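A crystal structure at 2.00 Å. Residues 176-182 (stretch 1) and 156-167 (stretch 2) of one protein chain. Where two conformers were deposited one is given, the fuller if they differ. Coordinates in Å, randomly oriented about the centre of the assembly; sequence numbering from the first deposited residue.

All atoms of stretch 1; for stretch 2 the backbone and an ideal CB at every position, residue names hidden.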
# COMPACT_ATOMS: atom_id res chain seq x y z
N GLU A 176 9.49 22.12 -21.63
CA GLU A 176 8.45 21.11 -21.64
C GLU A 176 9.01 19.76 -22.07
O GLU A 176 9.86 19.68 -22.95
CB GLU A 176 7.33 21.53 -22.58
CG GLU A 176 6.22 20.51 -22.63
CD GLU A 176 5.14 20.93 -23.57
OE1 GLU A 176 5.19 22.09 -24.04
OE2 GLU A 176 4.24 20.09 -23.83
N VAL A 177 8.52 18.70 -21.43
CA VAL A 177 8.87 17.37 -21.84
C VAL A 177 7.58 16.56 -21.94
O VAL A 177 6.67 16.72 -21.10
CB VAL A 177 9.90 16.72 -20.87
CG1 VAL A 177 9.39 16.73 -19.45
CG2 VAL A 177 10.24 15.33 -21.29
N HIS A 178 7.49 15.74 -22.96
CA HIS A 178 6.31 14.94 -23.15
C HIS A 178 6.62 13.55 -23.62
O HIS A 178 7.69 13.31 -24.20
CB HIS A 178 5.27 15.63 -24.07
CG HIS A 178 5.74 15.91 -25.46
ND1 HIS A 178 6.33 17.10 -25.84
CD2 HIS A 178 5.65 15.17 -26.59
CE1 HIS A 178 6.60 17.07 -27.13
NE2 HIS A 178 6.21 15.91 -27.61
N TRP A 179 5.69 12.63 -23.34
CA TRP A 179 5.80 11.27 -23.81
C TRP A 179 4.44 10.83 -24.39
O TRP A 179 3.40 11.28 -23.91
CB TRP A 179 6.11 10.34 -22.63
CG TRP A 179 7.33 10.58 -21.85
CD1 TRP A 179 8.43 9.78 -21.84
CD2 TRP A 179 7.58 11.61 -20.86
NE1 TRP A 179 9.36 10.26 -20.95
CE2 TRP A 179 8.86 11.37 -20.32
CE3 TRP A 179 6.84 12.69 -20.38
CZ2 TRP A 179 9.44 12.19 -19.35
CZ3 TRP A 179 7.41 13.51 -19.41
CH2 TRP A 179 8.70 13.26 -18.92
N THR A 180 4.47 9.88 -25.34
CA THR A 180 3.26 9.28 -25.87
C THR A 180 3.34 7.77 -25.78
O THR A 180 4.26 7.15 -26.32
CB THR A 180 3.00 9.73 -27.30
OG1 THR A 180 2.88 11.16 -27.31
CG2 THR A 180 1.68 9.13 -27.84
N LEU A 181 2.46 7.17 -24.98
CA LEU A 181 2.45 5.70 -24.85
C LEU A 181 1.22 5.20 -25.61
O LEU A 181 0.18 5.87 -25.65
CB LEU A 181 2.39 5.29 -23.39
CG LEU A 181 3.49 5.67 -22.38
CD1 LEU A 181 3.49 7.16 -22.00
CD2 LEU A 181 3.33 4.79 -21.12
N ARG A 182 1.35 4.05 -26.27
CA ARG A 182 0.25 3.46 -27.01
C ARG A 182 0.01 2.05 -26.59
O ARG A 182 0.93 1.31 -26.26
CB ARG A 182 0.53 3.51 -28.50
CG ARG A 182 0.80 4.94 -28.97
CD ARG A 182 0.97 5.02 -30.46
NE ARG A 182 1.18 6.41 -30.84
CZ ARG A 182 0.21 7.31 -30.95
NH1 ARG A 182 -1.07 6.99 -30.78
NH2 ARG A 182 0.51 8.56 -31.27
N UNK A 156 13.92 16.64 -12.86
CA UNK A 156 14.29 15.25 -13.09
C UNK A 156 12.98 14.53 -13.39
O UNK A 156 11.97 14.76 -12.74
CB UNK A 156 15.03 14.64 -11.90
N UNK A 157 12.99 13.71 -14.44
CA UNK A 157 11.80 12.97 -14.80
C UNK A 157 12.17 11.65 -15.44
O UNK A 157 13.23 11.49 -16.08
CB UNK A 157 10.92 13.79 -15.74
N UNK A 158 11.28 10.69 -15.23
CA UNK A 158 11.45 9.39 -15.80
C UNK A 158 10.12 8.70 -15.97
O UNK A 158 9.24 8.82 -15.13
CB UNK A 158 12.39 8.55 -14.94
N UNK A 159 10.03 7.95 -17.05
CA UNK A 159 8.90 7.09 -17.29
C UNK A 159 9.37 5.67 -16.94
O UNK A 159 10.22 5.12 -17.62
CB UNK A 159 8.40 7.20 -18.73
N UNK A 160 8.87 5.11 -15.87
CA UNK A 160 9.19 3.75 -15.45
C UNK A 160 8.18 2.78 -16.01
O UNK A 160 6.98 3.09 -16.08
CB UNK A 160 9.24 3.64 -13.92
N UNK A 161 8.66 1.59 -16.35
CA UNK A 161 7.82 0.54 -16.90
C UNK A 161 7.42 0.72 -18.34
O UNK A 161 6.46 0.13 -18.80
CB UNK A 161 6.55 0.42 -16.05
N UNK A 162 8.19 1.49 -19.09
CA UNK A 162 7.90 1.70 -20.50
C UNK A 162 9.19 2.17 -21.14
O UNK A 162 9.89 2.93 -20.55
CB UNK A 162 6.76 2.70 -20.71
N UNK A 163 9.48 1.72 -22.36
CA UNK A 163 10.68 2.21 -23.04
C UNK A 163 10.50 3.51 -23.81
O UNK A 163 11.45 3.98 -24.43
CB UNK A 163 11.18 1.14 -24.01
N UNK A 164 9.32 4.13 -23.77
CA UNK A 164 9.05 5.31 -24.56
C UNK A 164 9.97 6.45 -24.13
O UNK A 164 10.18 6.68 -22.96
CB UNK A 164 7.58 5.72 -24.43
N UNK A 165 10.55 7.12 -25.11
CA UNK A 165 11.51 8.20 -24.87
C UNK A 165 10.84 9.58 -24.76
O UNK A 165 9.89 9.86 -25.47
CB UNK A 165 12.55 8.22 -25.99
N UNK A 166 11.35 10.41 -23.84
CA UNK A 166 10.94 11.79 -23.66
C UNK A 166 11.18 12.60 -24.93
O UNK A 166 12.21 12.45 -25.55
CB UNK A 166 11.69 12.42 -22.48
N UNK A 167 10.25 13.47 -25.30
CA UNK A 167 10.49 14.48 -26.32
C UNK A 167 10.55 15.85 -25.60
O UNK A 167 9.64 16.20 -24.86
CB UNK A 167 9.40 14.45 -27.40

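Position 156 begins a strand running almost parallel to 176-182, but its ideal CB has nothing of stretch 1 within 5.5 Å. Many residues would fit. It is A156.

At position 157 CA-to-CB points toward stretch 1. The ideal CB lies 3.9 Å from W179 CH2 and 5.0 Å from V177 CG1. A small or medium apolar side chain would suit. The residue is C157. Its SG lies 3.8 Å from W179 CH2, at the edge of the indole, and 3.9 Å from V177 CG1.

Position 158 points away, and stretch 1 sets no demand. It is G158.

Position 159 points toward stretch 1 again, as strand alternation predicts. Its ideal CB is 3.9 Å from W179 NE1, and L181 lies further on. Leucine, isoleucine or methionine could reach both. L159 does: its CD2 is 3.6 Å from W179 CD1 and 3.8 Å from L181 CD1.

Position 160 is out of reach, so stretch 1 does not select. It is Y160. Position 161 has phi 76° and psi 23°, and positive phi favours glycine; asparagine is also possible. It is G161.

Position 162 points toward stretch 1, with its ideal CB 4.0 Å from L181 CD2. A small side chain would suit, apolar or hydroxyl. It is S162. Its OG lies 3.9 Å from L181 CD2 and accepts a hydrogen bond from the backbone N of position 164, OG to N 3.2 Å, which ties the turn together.

Position 163 is out of reach. Its phi of -86° allows proline among others, and it is P163.

Position 164 points toward stretch 1, with its ideal CB 4.1 Å from T180 O and 4.6 Å from L181 CG. A medium apolar side chain would suit. V164 places CG1 3.3 Å from T180 O and 4.2 Å from W179 CB, while CG2 lies 4.4 Å from L181 CG.

Position 165 points away, so a polar or charged chain is plausible. It is K165. Its backbone O accepts from a water (3.1 Å to the water O) that in turn accepts from T180 N (2.9 Å).

Position 166 is tight: its ideal CB is 3.5 Å from both V177 CG2 and W179 NE1. Something small fits best. A166 packs CB 3.5 Å from V177 CG2, and its CA lies over one face of the indole, 3.5 Å from W179 NE1.

Position 167 pairs antiparallel with H178, N to H178 O 2.8 Å and O to H178 N 2.9 Å. Its CB shares a sheet face with the imidazole, so a beta-branched or aromatic residue would suit. V167 sets CB over the ring, 3.5 Å from H178 NE2.

Stretch 2, residues 156-167: ACGLYGSPVKAV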
# COMPACT_ATOMS: atom_id res chain seq x y z
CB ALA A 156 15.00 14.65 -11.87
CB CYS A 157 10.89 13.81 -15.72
SG CYS A 157 11.73 14.67 -17.10
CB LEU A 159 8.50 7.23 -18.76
CG LEU A 159 7.30 6.42 -19.23
CD1 LEU A 159 6.09 6.81 -18.38
CD2 LEU A 159 7.02 6.61 -20.72
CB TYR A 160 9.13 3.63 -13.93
CG TYR A 160 10.25 4.34 -13.25
CD1 TYR A 160 10.21 5.72 -13.07
CD2 TYR A 160 11.40 3.63 -12.84
CE1 TYR A 160 11.28 6.41 -12.45
CE2 TYR A 160 12.47 4.28 -12.24
CZ TYR A 160 12.40 5.67 -12.03
OH TYR A 160 13.46 6.29 -11.44
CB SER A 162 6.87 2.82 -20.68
OG SER A 162 6.80 3.17 -22.05
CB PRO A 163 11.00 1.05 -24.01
CG PRO A 163 9.66 0.50 -24.38
CD PRO A 163 8.75 0.71 -23.15
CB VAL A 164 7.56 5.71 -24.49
CG1 VAL A 164 7.32 7.11 -25.08
CG2 VAL A 164 6.71 4.62 -25.22
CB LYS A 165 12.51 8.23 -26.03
CG LYS A 165 13.41 6.99 -26.11
CD LYS A 165 14.50 6.99 -25.02
CE LYS A 165 14.04 6.34 -23.70
NZ LYS A 165 14.70 6.90 -22.45
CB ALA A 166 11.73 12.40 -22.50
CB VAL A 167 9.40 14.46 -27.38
CG1 VAL A 167 9.65 15.56 -28.46
CG2 VAL A 167 9.31 13.04 -28.04
O HOH W 1 7.07 9.96 -26.65
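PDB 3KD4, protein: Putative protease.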